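Local coordinates for protein probable chaperone (PDB 4JMF) that probably serves as a type III secretion chaperone of the CesT family, pairing with a second copy of itself to bind another protein for export, at residues A8-L16 and R98-E106; Q69-G77 and R85-L93. One frame throughout, in Å; residues are numbered along the deposited sequence.

Contact 1: A8-L16 and R98-E106; sequences AIHQLFLAL and RAQIHHQLE
Ile101 of helix 98-114 packs against Ala8 and Leu12 of helix 3-15 in this helix-helix crossing of the type III secretion chaperone (CesT) fold. The local axes pass 8.5 Å apart at 76°; the CA atoms come nearest for Gln11 with Arg98 and for Leu12 with His102. With CG1 anti to the backbone N (chi1 -167°) and the chain extended beyond it, Ile101 sends CD1 between Ala8 and Leu12, 3.7 Å from Leu12 CB; its other branch, CG2, lies against the Leu12 backbone. Farther along, the leucines take over: Leu16 and Leu105 cross at about a right angle, with Leu16 CD1 3.8 Å from Leu105 CD2, while Leu12 reaches the same Leu105 methyl with its own CD1. Ala15, which has only a methyl to place, fits between two longer partners, its CB 3.8 Å from Arg98 CG and 3.9 Å from His102 CD2. The inner side of this layer rests on the sheet, through Ile101 on Leu47 and Met49 and through Leu12 on Leu39, whereas Leu16 and His102 also touch apolar side chains of another protein's chain. At the outer border the packing turns polar. Arg98 runs out extended and then bends at chi3 (-44°), which brings the edge of its guanidinium to the Gln11 amide; Leu14 CD1 lies over one guanidinium face, 3.6 Å from NH2. The grip is side-on, two nitrogens on one oxygen: Arg98 NE donates to Gln11 OE1 at 2.8 Å, while NH2 meets a lone pair of that oxygen in the carbonyl plane. A water completes the bracket, donating to Gln11 OE1 and accepting from the backbone N of Arg98 at 2.8 Å.

Contact 2: Q69-G77 and R85-L93; sequences QDPCKPILG and RLLWNRQPL
Ile75 and Trp88 lie side by side on one face of an antiparallel beta hairpin, as a hydrogen-bonded pair. Ile75 CB sits over the face of the indole's five-membered ring, offset toward the rim: 3.8 Å from its centroid and 27° off the normal, a CH-pi contact. Trp88 has its CG between the backbone N and carbonyl carbon (chi1 62°), which lays the indole alongside its neighbour. Gly77 brings no side chain to this face, and its backbone N approaches the indole edge. There Trp88 also meets Phe67 of the second subunit edge-to-face and donates from NE1 to O of that subunit's Asn65. On the other face, Leu87 is wedged between Leu76, its non-hydrogen-bonded partner (CB to Leu87 CD1 4.0 Å), and Pro74, whose CB is 3.9 Å from Leu87 CG. Before the strand, the type I turn from Asp70 to Lys73 continues alongside Asn89 to Gln91. Its Cys72 SG nestles against the bent Gln91 side chain, 3.4 Å from CD, and Asn89 ND2 donates to Cys72 O at 2.8 Å with an N-H...O angle of 160°, pinning the turn. Strand 85-92 is bonded on its far side to strand 46-53, and helix 98-114 packs over Cys72, Pro74 and Gln91.

In the fold
Helix 98-114 belongs to contact 1 and also rests on contact 2; the centres of the two contacts lie about 15 Å apart, and along the chain contact 2 is nested inside the loop that contact 1 closes. The two meet through Gln100, His103 and Gln104, which make no contact with segment 8-16. His103 NE2 and Asp70 OD2 form a probable hydrogen bond at 2.7 Å, and Gln104 NE2 approaches Asn89 OD1 at 3.0 Å, another probable one. Gln100 NE2 packs 3.4 Å from Cys72 SG. Both contacts adjoin a chain of another protein; contact 2 also includes residues that touch the second subunit, and the side chain of Trp88 lies about 4 Å from a glycerol probably left from crystallisation.

Contact 1: A8-L16 and R98-E106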
ATOM      1  N   ALA B   8       9.609 -14.439   9.095  1.00 20.35           N
ATOM      2  CA  ALA B   8       9.306 -13.016   9.273  1.00 19.03           C
ATOM      3  C   ALA B   8       8.568 -12.758  10.587  1.00 19.70           C
ATOM      4  O   ALA B   8       8.887 -11.807  11.320  1.00 18.51           O
ATOM      5  CB  ALA B   8       8.495 -12.489   8.101  1.00 19.79           C
ATOM      6  N   ILE B   9       7.572 -13.589  10.877  1.00 16.40           N
ATOM      7  CA  ILE B   9       6.851 -13.485  12.140  1.00 19.58           C
ATOM      8  C   ILE B   9       7.847 -13.621  13.308  1.00 19.66           C
ATOM      9  O   ILE B   9       7.822 -12.838  14.260  1.00 17.72           O
ATOM     10  CB  ILE B   9       5.742 -14.554  12.251  1.00 21.49           C
ATOM     11  CG1 ILE B   9       4.678 -14.360  11.157  1.00 23.71           C
ATOM     12  CG2 ILE B   9       5.093 -14.524  13.636  1.00 22.80           C
ATOM     13  CD1 ILE B   9       4.006 -12.993  11.154  1.00 17.67           C
ATOM     14  N   HIS B  10       8.742 -14.597  13.210  1.00 16.06           N
ATOM     15  CA  HIS B  10       9.773 -14.787  14.241  1.00 22.29           C
ATOM     16  C   HIS B  10      10.575 -13.504  14.495  1.00 19.68           C
ATOM     17  O   HIS B  10      10.789 -13.086  15.653  1.00 21.34           O
ATOM     18  CB  HIS B  10      10.703 -15.923  13.827  1.00 19.58           C
ATOM     19  CG  HIS B  10      11.659 -16.355  14.899  1.00 30.39           C
ATOM     20  ND1 HIS B  10      12.922 -15.822  15.035  1.00 33.91           N
ATOM     21  CD2 HIS B  10      11.543 -17.295  15.868  1.00 29.46           C
ATOM     22  CE1 HIS B  10      13.541 -16.406  16.047  1.00 25.64           C
ATOM     23  NE2 HIS B  10      12.726 -17.301  16.570  1.00 31.15           N
ATOM     24  N   GLN B  11      11.000 -12.853  13.420  1.00 17.35           N
ATOM     25  CA  GLN B  11      11.740 -11.594  13.552  1.00 20.32           C
ATOM     26  C   GLN B  11      10.910 -10.526  14.250  1.00 20.28           C
ATOM     27  O   GLN B  11      11.428  -9.797  15.108  1.00 19.80           O
ATOM     28  CB  GLN B  11      12.211 -11.100  12.172  1.00 19.68           C
ATOM     29  CG  GLN B  11      13.192 -12.074  11.503  1.00 22.90           C
ATOM     30  CD  GLN B  11      14.491 -12.218  12.294  1.00 25.92           C
ATOM     31  OE1 GLN B  11      15.068 -11.223  12.736  1.00 23.49           O
ATOM     32  NE2 GLN B  11      14.947 -13.464  12.491  1.00 23.62           N
ATOM     33  N   LEU B  12       9.621 -10.429  13.902  1.00 16.50           N
ATOM     34  CA  LEU B  12       8.766  -9.432  14.542  1.00 18.14           C
ATOM     35  C   LEU B  12       8.663  -9.691  16.032  1.00 18.48           C
ATOM     36  O   LEU B  12       8.674  -8.755  16.832  1.00 19.16           O
ATOM     37  CB  LEU B  12       7.368  -9.406  13.920  1.00 18.52           C
ATOM     38  CG  LEU B  12       6.328  -8.483  14.573  1.00 19.46           C
ATOM     39  CD1 LEU B  12       6.718  -6.997  14.475  1.00 16.27           C
ATOM     40  CD2 LEU B  12       4.971  -8.694  13.914  1.00 14.33           C
ATOM     41  N   PHE B  13       8.558 -10.959  16.412  1.00 16.06           N
ATOM     42  CA  PHE B  13       8.414 -11.267  17.830  1.00 21.49           C
ATOM     43  C   PHE B  13       9.689 -10.969  18.629  1.00 21.62           C
ATOM     44  O   PHE B  13       9.621 -10.586  19.808  1.00 21.36           O
ATOM     45  CB  PHE B  13       7.894 -12.696  18.019  1.00 25.31           C
ATOM     46  CG  PHE B  13       6.388 -12.800  17.898  1.00 32.62           C
ATOM     47  CD1 PHE B  13       5.621 -13.305  18.940  1.00 31.69           C
ATOM     48  CD2 PHE B  13       5.739 -12.326  16.762  1.00 28.86           C
ATOM     49  CE1 PHE B  13       4.239 -13.380  18.829  1.00 35.86           C
ATOM     50  CE2 PHE B  13       4.350 -12.394  16.648  1.00 36.11           C
ATOM     51  CZ  PHE B  13       3.603 -12.918  17.678  1.00 30.73           C
ATOM     52  N   LEU B  14      10.842 -11.115  17.980  1.00 17.36           N
ATOM     53  CA  LEU B  14      12.108 -10.674  18.571  1.00 20.85           C
ATOM     54  C   LEU B  14      12.107  -9.167  18.738  1.00 20.40           C
ATOM     55  O   LEU B  14      12.510  -8.653  19.777  1.00 17.88           O
ATOM     56  CB  LEU B  14      13.285 -11.063  17.687  1.00 20.67           C
ATOM     57  CG  LEU B  14      13.548 -12.541  17.475  1.00 23.47           C
ATOM     58  CD1 LEU B  14      14.813 -12.739  16.623  1.00 19.72           C
ATOM     59  CD2 LEU B  14      13.686 -13.231  18.826  1.00 26.94           C
ATOM     60  N   ALA B  15      11.653  -8.461  17.704  1.00 20.05           N
ATOM     61  CA  ALA B  15      11.618  -7.005  17.752  1.00 19.93           C
ATOM     62  C   ALA B  15      10.697  -6.500  18.859  1.00 22.46           C
ATOM     63  O   ALA B  15      11.017  -5.532  19.542  1.00 22.29           O
ATOM     64  CB  ALA B  15      11.203  -6.440  16.410  1.00 18.79           C
ATOM     65  N   LEU B  16       9.559  -7.163  19.050  1.00 21.59           N
ATOM     66  CA  LEU B  16       8.592  -6.725  20.058  1.00 20.72           C
ATOM     67  C   LEU B  16       8.853  -7.348  21.426  1.00 24.46           C
ATOM     68  O   LEU B  16       8.121  -7.068  22.384  1.00 24.79           O
ATOM     69  CB  LEU B  16       7.178  -7.106  19.618  1.00 23.50           C
ATOM     70  CG  LEU B  16       6.718  -6.501  18.299  1.00 22.23           C
ATOM     71  CD1 LEU B  16       5.403  -7.160  17.875  1.00 23.14           C
ATOM     72  CD2 LEU B  16       6.553  -4.997  18.468  1.00 20.16           C
ATOM     73  N   ARG B  98      14.176  -7.574  10.407  1.00 21.67           N
ATOM     74  CA  ARG B  98      13.656  -7.230  11.729  1.00 24.46           C
ATOM     75  C   ARG B  98      13.248  -5.769  11.885  1.00 20.99           C
ATOM     76  O   ARG B  98      12.170  -5.470  12.412  1.00 19.82           O
ATOM     77  CB  ARG B  98      14.656  -7.598  12.823  1.00 21.28           C
ATOM     78  CG  ARG B  98      14.001  -7.634  14.195  1.00 23.83           C
ATOM     79  CD  ARG B  98      14.942  -8.188  15.228  1.00 25.08           C
ATOM     80  NE  ARG B  98      15.633  -9.365  14.729  1.00 22.68           N
ATOM     81  CZ  ARG B  98      16.738  -9.857  15.271  1.00 24.93           C
ATOM     82  NH1 ARG B  98      17.259  -9.269  16.343  1.00 24.94           N
ATOM     83  NH2 ARG B  98      17.320 -10.931  14.741  1.00 26.39           N
ATOM     84  N   ALA B  99      14.099  -4.857  11.432  1.00 21.98           N
ATOM     85  CA  ALA B  99      13.787  -3.432  11.537  1.00 26.12           C
ATOM     86  C   ALA B  99      12.555  -3.091  10.701  1.00 21.94           C
ATOM     87  O   ALA B  99      11.647  -2.372  11.142  1.00 17.23           O
ATOM     88  CB  ALA B  99      14.977  -2.602  11.080  1.00 26.87           C
ATOM     89  N   GLN B 100      12.528  -3.604   9.481  1.00 21.96           N
ATOM     90  CA  GLN B 100      11.446  -3.231   8.589  1.00 22.12           C
ATOM     91  C   GLN B 100      10.081  -3.778   9.037  1.00 19.26           C
ATOM     92  O   GLN B 100       9.074  -3.064   8.960  1.00 19.91           O
ATOM     93  CB  GLN B 100      11.784  -3.605   7.147  1.00 20.75           C
ATOM     94  CG  GLN B 100      10.755  -3.110   6.131  1.00 28.19           C
ATOM     95  CD  GLN B 100      10.628  -1.570   6.094  1.00 36.39           C
ATOM     96  OE1 GLN B 100      11.496  -0.833   6.599  1.00 33.64           O
ATOM     97  NE2 GLN B 100       9.543  -1.087   5.479  1.00 28.19           N
ATOM     98  N   ILE B 101      10.036  -5.013   9.530  1.00 19.44           N
ATOM     99  CA  ILE B 101       8.759  -5.556   9.980  1.00 20.58           C
ATOM    100  C   ILE B 101       8.264  -4.787  11.209  1.00 21.51           C
ATOM    101  O   ILE B 101       7.074  -4.448  11.311  1.00 19.27           O
ATOM    102  CB  ILE B 101       8.791  -7.104  10.155  1.00 19.29           C
ATOM    103  CG1 ILE B 101       7.379  -7.671  10.304  1.00 20.32           C
ATOM    104  CG2 ILE B 101       9.654  -7.541  11.342  1.00 18.55           C
ATOM    105  CD1 ILE B 101       7.344  -9.213  10.266  1.00 16.61           C
ATOM    106  N   HIS B 102       9.195  -4.452  12.099  1.00 19.23           N
ATOM    107  CA  HIS B 102       8.893  -3.602  13.245  1.00 18.88           C
ATOM    108  C   HIS B 102       8.324  -2.273  12.742  1.00 20.20           C
ATOM    109  O   HIS B 102       7.296  -1.800  13.224  1.00 19.02           O
ATOM    110  CB  HIS B 102      10.166  -3.388  14.076  1.00 20.58           C
ATOM    111  CG  HIS B 102       9.964  -2.569  15.316  1.00 23.66           C
ATOM    112  ND1 HIS B 102      10.157  -1.203  15.345  1.00 21.24           N
ATOM    113  CD2 HIS B 102       9.623  -2.928  16.578  1.00 23.46           C
ATOM    114  CE1 HIS B 102       9.925  -0.755  16.567  1.00 24.36           C
ATOM    115  NE2 HIS B 102       9.598  -1.780  17.333  1.00 23.61           N
ATOM    116  N   HIS B 103       8.990  -1.682  11.757  1.00 20.43           N
ATOM    117  CA  HIS B 103       8.538  -0.413  11.182  1.00 19.89           C
ATOM    118  C   HIS B 103       7.127  -0.505  10.592  1.00 20.64           C
ATOM    119  O   HIS B 103       6.318   0.419  10.755  1.00 19.75           O
ATOM    120  CB  HIS B 103       9.532   0.074  10.126  1.00 18.46           C
ATOM    121  CG  HIS B 103       9.215   1.429   9.577  1.00 21.95           C
ATOM    122  ND1 HIS B 103       9.513   2.594  10.248  1.00 22.28           N
ATOM    123  CD2 HIS B 103       8.621   1.805   8.417  1.00 24.02           C
ATOM    124  CE1 HIS B 103       9.125   3.632   9.526  1.00 23.49           C
ATOM    125  NE2 HIS B 103       8.578   3.182   8.411  1.00 21.59           N
ATOM    126  N   GLN B 104       6.826  -1.609   9.909  1.00 19.88           N
ATOM    127  CA  GLN B 104       5.494  -1.784   9.320  1.00 17.25           C
ATOM    128  C   GLN B 104       4.404  -1.715  10.374  1.00 18.48           C
ATOM    129  O   GLN B 104       3.389  -1.035  10.194  1.00 14.81           O
ATOM    130  CB  GLN B 104       5.375  -3.107   8.562  1.00 16.56           C
ATOM    131  CG  GLN B 104       4.052  -3.236   7.794  1.00 15.02           C
ATOM    132  CD  GLN B 104       3.895  -4.573   7.088  1.00 19.02           C
ATOM    133  OE1 GLN B 104       4.845  -5.360   7.001  1.00 15.94           O
ATOM    134  NE2 GLN B 104       2.685  -4.837   6.568  1.00 16.64           N
ATOM    135  N   LEU B 105       4.597  -2.431  11.476  1.00 16.92           N
ATOM    136  CA  LEU B 105       3.592  -2.432  12.529  1.00 16.17           C
ATOM    137  C   LEU B 105       3.494  -1.047  13.168  1.00 21.55           C
ATOM    138  O   LEU B 105       2.395  -0.567  13.472  1.00 19.22           O
ATOM    139  CB  LEU B 105       3.908  -3.502  13.585  1.00 18.17           C
ATOM    140  CG  LEU B 105       2.948  -3.605  14.777  1.00 21.14           C
ATOM    141  CD1 LEU B 105       1.521  -3.961  14.315  1.00 16.00           C
ATOM    142  CD2 LEU B 105       3.455  -4.643  15.790  1.00 18.13           C
ATOM    143  N   GLU B 106       4.640  -0.400  13.352  1.00 19.44           N
ATOM    144  CA  GLU B 106       4.669   0.891  14.021  1.00 22.75           C
ATOM    145  C   GLU B 106       3.906   1.939  13.232  1.00 21.38           C
ATOM    146  O   GLU B 106       3.167   2.736  13.818  1.00 20.56           O
ATOM    147  CB  GLU B 106       6.111   1.353  14.231  1.00 23.99           C
ATOM    148  CG  GLU B 106       6.243   2.559  15.161  1.00 21.75           C
ATOM    149  CD  GLU B 106       7.569   2.551  15.900  1.00 25.20           C
ATOM    150  OE1 GLU B 106       8.616   2.840  15.267  1.00 24.61           O
ATOM    151  OE2 GLU B 106       7.562   2.243  17.116  1.00 27.36           O
TER
HETATM  152  O   HOH W   1      16.225  -9.449  10.463  1.00 30.26           O

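Contact 2: Q69-G77 and R85-L93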
ATOM      1  N   GLN B  69       6.148   9.152   1.148  1.00 24.27           N
ATOM      2  CA  GLN B  69       7.437   8.528   0.838  1.00 25.02           C
ATOM      3  C   GLN B  69       7.607   7.176   1.533  1.00 23.43           C
ATOM      4  O   GLN B  69       8.516   6.413   1.189  1.00 21.16           O
ATOM      5  CB  GLN B  69       8.602   9.457   1.204  1.00 23.33           C
ATOM      6  CG  GLN B  69       8.999   9.428   2.676  1.00 28.47           C
ATOM      7  CD  GLN B  69       7.977  10.089   3.591  1.00 28.88           C
ATOM      8  OE1 GLN B  69       7.050  10.766   3.139  1.00 27.76           O
ATOM      9  NE2 GLN B  69       8.132   9.873   4.895  1.00 36.10           N
ATOM     10  N   ASP B  70       6.732   6.872   2.491  1.00 22.03           N
ATOM     11  CA  ASP B  70       6.849   5.626   3.267  1.00 23.26           C
ATOM     12  C   ASP B  70       5.790   4.625   2.831  1.00 19.56           C
ATOM     13  O   ASP B  70       4.607   4.816   3.116  1.00 20.72           O
ATOM     14  CB  ASP B  70       6.670   5.923   4.765  1.00 20.46           C
ATOM     15  CG  ASP B  70       7.037   4.739   5.650  1.00 24.22           C
ATOM     16  OD1 ASP B  70       6.992   3.578   5.173  1.00 19.41           O
ATOM     17  OD2 ASP B  70       7.376   4.971   6.835  1.00 26.46           O
ATOM     18  N   PRO B  71       6.208   3.538   2.162  1.00 22.35           N
ATOM     19  CA  PRO B  71       5.263   2.514   1.685  1.00 20.79           C
ATOM     20  C   PRO B  71       4.461   1.824   2.796  1.00 20.65           C
ATOM     21  O   PRO B  71       3.427   1.206   2.487  1.00 22.13           O
ATOM     22  CB  PRO B  71       6.173   1.486   0.992  1.00 24.18           C
ATOM     23  CG  PRO B  71       7.419   2.263   0.640  1.00 25.07           C
ATOM     24  CD  PRO B  71       7.598   3.222   1.786  1.00 21.12           C
ATOM     25  N   CYS B  72       4.900   1.926   4.053  1.00 16.15           N
ATOM     26  CA  CYS B  72       4.150   1.312   5.149  1.00 19.27           C
ATOM     27  C   CYS B  72       3.055   2.221   5.699  1.00 17.47           C
ATOM     28  O   CYS B  72       2.363   1.850   6.659  1.00 15.76           O
ATOM     29  CB  CYS B  72       5.086   0.895   6.287  1.00 17.53           C
ATOM     30  SG  CYS B  72       6.227  -0.435   5.824  1.00 21.51           S
ATOM     31  N   LYS B  73       2.910   3.417   5.129  1.00 17.86           N
ATOM     32  CA  LYS B  73       1.810   4.300   5.559  1.00 17.54           C
ATOM     33  C   LYS B  73       0.534   3.530   5.269  1.00 19.50           C
ATOM     34  O   LYS B  73       0.345   3.042   4.150  1.00 16.28           O
ATOM     35  CB  LYS B  73       1.799   5.613   4.783  1.00 20.53           C
ATOM     36  CG  LYS B  73       0.596   6.497   5.129  1.00 20.79           C
ATOM     37  CD  LYS B  73       0.506   7.694   4.204  1.00 18.44           C
ATOM     38  CE  LYS B  73      -0.684   8.579   4.596  1.00 19.25           C
ATOM     39  NZ  LYS B  73      -0.787   9.794   3.738  1.00 20.32           N
ATOM     40  N   PRO B  74      -0.320   3.360   6.286  1.00 17.05           N
ATOM     41  CA  PRO B  74      -1.467   2.473   6.072  1.00 18.95           C
ATOM     42  C   PRO B  74      -2.595   3.129   5.284  1.00 20.45           C
ATOM     43  O   PRO B  74      -2.638   4.350   5.101  1.00 18.48           O
ATOM     44  CB  PRO B  74      -1.933   2.146   7.498  1.00 15.30           C
ATOM     45  CG  PRO B  74      -1.479   3.315   8.307  1.00 18.47           C
ATOM     46  CD  PRO B  74      -0.245   3.864   7.667  1.00 16.23           C
ATOM     47  N   ILE B  75      -3.512   2.283   4.827  1.00 22.10           N
ATOM     48  CA  ILE B  75      -4.612   2.686   3.977  1.00 18.81           C
ATOM     49  C   ILE B  75      -5.884   2.416   4.776  1.00 21.47           C
ATOM     50  O   ILE B  75      -5.924   1.460   5.547  1.00 21.41           O
ATOM     51  CB  ILE B  75      -4.622   1.804   2.716  1.00 19.78           C
ATOM     52  CG1 ILE B  75      -3.269   1.865   2.019  1.00 23.51           C
ATOM     53  CG2 ILE B  75      -5.760   2.177   1.767  1.00 19.20           C
ATOM     54  CD1 ILE B  75      -2.842   3.240   1.700  1.00 28.11           C
ATOM     55  N   LEU B  76      -6.918   3.239   4.609  1.00 19.46           N
ATOM     56  CA  LEU B  76      -8.175   3.004   5.322  1.00 22.93           C
ATOM     57  C   LEU B  76      -9.280   2.653   4.334  1.00 22.88           C
ATOM     58  O   LEU B  76      -9.691   3.488   3.528  1.00 18.57           O
ATOM     59  CB  LEU B  76      -8.576   4.226   6.153  1.00 22.52           C
ATOM     60  CG  LEU B  76      -9.838   4.075   7.004  1.00 25.20           C
ATOM     61  CD1 LEU B  76      -9.731   2.813   7.838  1.00 26.54           C
ATOM     62  CD2 LEU B  76     -10.024   5.268   7.912  1.00 27.19           C
ATOM     63  N   GLY B  77      -9.751   1.416   4.388  1.00 19.57           N
ATOM     64  CA  GLY B  77     -10.729   0.944   3.424  1.00 21.52           C
ATOM     65  C   GLY B  77     -11.877   0.245   4.127  1.00 22.33           C
ATOM     66  O   GLY B  77     -11.932   0.196   5.366  1.00 20.52           O
ATOM     67  N   ARG B  85     -14.667  -1.422   8.685  1.00 20.62           N
ATOM     68  CA  ARG B  85     -13.632  -0.496   8.245  1.00 22.00           C
ATOM     69  C   ARG B  85     -12.271  -0.948   8.778  1.00 20.25           C
ATOM     70  O   ARG B  85     -12.100  -1.152   9.985  1.00 19.68           O
ATOM     71  CB  ARG B  85     -13.992   0.926   8.687  1.00 22.84           C
ATOM     72  CG  ARG B  85     -15.359   1.368   8.097  1.00 29.81           C
ATOM     73  CD  ARG B  85     -15.883   2.700   8.622  1.00 27.55           C
ATOM     74  NE  ARG B  85     -15.150   3.868   8.123  1.00 28.96           N
ATOM     75  CZ  ARG B  85     -14.172   4.488   8.787  1.00 34.35           C
ATOM     76  NH1 ARG B  85     -13.778   4.046   9.976  1.00 31.34           N
ATOM     77  NH2 ARG B  85     -13.581   5.559   8.265  1.00 32.42           N
ATOM     78  N   LEU B  86     -11.313  -1.123   7.871  1.00 18.52           N
ATOM     79  CA  LEU B  86     -10.015  -1.706   8.232  1.00 20.58           C
ATOM     80  C   LEU B  86      -8.883  -0.785   7.805  1.00 18.73           C
ATOM     81  O   LEU B  86      -8.818  -0.355   6.641  1.00 20.60           O
ATOM     82  CB  LEU B  86      -9.838  -3.080   7.574  1.00 15.73           C
ATOM     83  CG  LEU B  86     -10.889  -4.172   7.800  1.00 23.02           C
ATOM     84  CD1 LEU B  86     -10.479  -5.457   7.093  1.00 21.52           C
ATOM     85  CD2 LEU B  86     -11.110  -4.444   9.287  1.00 18.31           C
ATOM     86  N   LEU B  87      -8.006  -0.462   8.753  1.00 18.72           N
ATOM     87  CA  LEU B  87      -6.783   0.293   8.473  1.00 19.71           C
ATOM     88  C   LEU B  87      -5.687  -0.758   8.255  1.00 16.95           C
ATOM     89  O   LEU B  87      -5.513  -1.635   9.090  1.00 15.25           O
ATOM     90  CB  LEU B  87      -6.444   1.168   9.682  1.00 16.77           C
ATOM     91  CG  LEU B  87      -5.254   2.110   9.617  1.00 18.94           C
ATOM     92  CD1 LEU B  87      -5.582   3.230   8.667  1.00 15.77           C
ATOM     93  CD2 LEU B  87      -4.935   2.663  11.004  1.00 21.16           C
ATOM     94  N   TRP B  88      -4.965  -0.694   7.137  1.00 15.58           N
ATOM     95  CA  TRP B  88      -4.076  -1.797   6.775  1.00 15.23           C
ATOM     96  C   TRP B  88      -2.846  -1.340   6.034  1.00 19.41           C
ATOM     97  O   TRP B  88      -2.844  -0.290   5.374  1.00 16.63           O
ATOM     98  CB  TRP B  88      -4.810  -2.817   5.896  1.00 14.61           C
ATOM     99  CG  TRP B  88      -5.284  -2.246   4.583  1.00 16.60           C
ATOM    100  CD1 TRP B  88      -6.446  -1.554   4.363  1.00 18.85           C
ATOM    101  CD2 TRP B  88      -4.614  -2.315   3.314  1.00 19.14           C
ATOM    102  NE1 TRP B  88      -6.547  -1.200   3.035  1.00 19.26           N
ATOM    103  CE2 TRP B  88      -5.432  -1.649   2.371  1.00 18.89           C
ATOM    104  CE3 TRP B  88      -3.403  -2.875   2.880  1.00 16.52           C
ATOM    105  CZ2 TRP B  88      -5.080  -1.529   1.022  1.00 16.51           C
ATOM    106  CZ3 TRP B  88      -3.053  -2.758   1.533  1.00 21.72           C
ATOM    107  CH2 TRP B  88      -3.893  -2.090   0.620  1.00 21.75           C
ATOM    108  N   ASN B  89      -1.790  -2.145   6.130  1.00 15.53           N
ATOM    109  CA  ASN B  89      -0.659  -1.964   5.226  1.00 14.86           C
ATOM    110  C   ASN B  89      -0.104  -3.318   4.815  1.00 15.35           C
ATOM    111  O   ASN B  89      -0.565  -4.351   5.310  1.00 15.68           O
ATOM    112  CB  ASN B  89       0.394  -1.007   5.800  1.00 14.36           C
ATOM    113  CG  ASN B  89       0.990  -1.492   7.111  1.00 16.21           C
ATOM    114  OD1 ASN B  89       0.882  -2.673   7.473  1.00 15.94           O
ATOM    115  ND2 ASN B  89       1.643  -0.577   7.825  1.00 16.64           N
ATOM    116  N   ARG B  90       0.838  -3.336   3.878  1.00 16.05           N
ATOM    117  CA  ARG B  90       1.342  -4.610   3.369  1.00 16.03           C
ATOM    118  C   ARG B  90       2.770  -4.476   2.872  1.00 19.26           C
ATOM    119  O   ARG B  90       3.132  -3.456   2.276  1.00 17.20           O
ATOM    120  CB  ARG B  90       0.457  -5.128   2.234  1.00 19.35           C
ATOM    121  CG  ARG B  90       0.992  -6.407   1.595  1.00 20.66           C
ATOM    122  CD  ARG B  90      -0.123  -7.214   0.977  1.00 22.73           C
ATOM    123  NE  ARG B  90      -0.816  -6.414   0.017  1.00 26.59           N
ATOM    124  CZ  ARG B  90      -2.082  -6.565  -0.350  1.00 27.09           C
ATOM    125  NH1 ARG B  90      -2.869  -7.533   0.145  1.00 20.16           N
ATOM    126  NH2 ARG B  90      -2.544  -5.716  -1.238  1.00 18.23           N
ATOM    127  N   GLN B  91       3.583  -5.501   3.131  1.00 16.05           N
ATOM    128  CA  GLN B  91       4.957  -5.501   2.662  1.00 17.75           C
ATOM    129  C   GLN B  91       5.295  -6.864   2.107  1.00 15.82           C
ATOM    130  O   GLN B  91       4.767  -7.869   2.573  1.00 18.33           O
ATOM    131  CB  GLN B  91       5.919  -5.138   3.799  1.00 21.07           C
ATOM    132  CG  GLN B  91       5.844  -3.674   4.238  1.00 22.36           C
ATOM    133  CD  GLN B  91       6.607  -2.734   3.305  1.00 25.58           C
ATOM    134  OE1 GLN B  91       7.800  -2.466   3.505  1.00 26.72           O
ATOM    135  NE2 GLN B  91       5.919  -2.226   2.285  1.00 19.94           N
ATOM    136  N   PRO B  92       6.167  -6.903   1.091  1.00 16.40           N
ATOM    137  CA  PRO B  92       6.598  -8.197   0.555  1.00 19.52           C
ATOM    138  C   PRO B  92       7.579  -8.815   1.534  1.00 18.17           C
ATOM    139  O   PRO B  92       8.402  -8.081   2.092  1.00 21.54           O
ATOM    140  CB  PRO B  92       7.332  -7.817  -0.739  1.00 22.45           C
ATOM    141  CG  PRO B  92       7.072  -6.343  -0.955  1.00 26.57           C
ATOM    142  CD  PRO B  92       6.825  -5.777   0.408  1.00 19.97           C
ATOM    143  N   LEU B  93       7.495 -10.118   1.770  1.00 21.59           N
ATOM    144  CA  LEU B  93       8.416 -10.758   2.716  1.00 21.18           C
ATOM    145  C   LEU B  93       9.893 -10.545   2.351  1.00 25.45           C
ATOM    146  O   LEU B  93      10.752 -10.506   3.232  1.00 27.40           O
ATOM    147  CB  LEU B  93       8.094 -12.252   2.841  1.00 22.21           C
ATOM    148  CG  LEU B  93       6.724 -12.613   3.415  1.00 22.40           C
ATOM    149  CD1 LEU B  93       6.498 -14.126   3.392  1.00 25.75           C
ATOM    150  CD2 LEU B  93       6.559 -12.079   4.833  1.00 17.78           C
TER
HETATM  151  O   HOH W   2       1.156  -0.711   2.542  1.00 23.34           O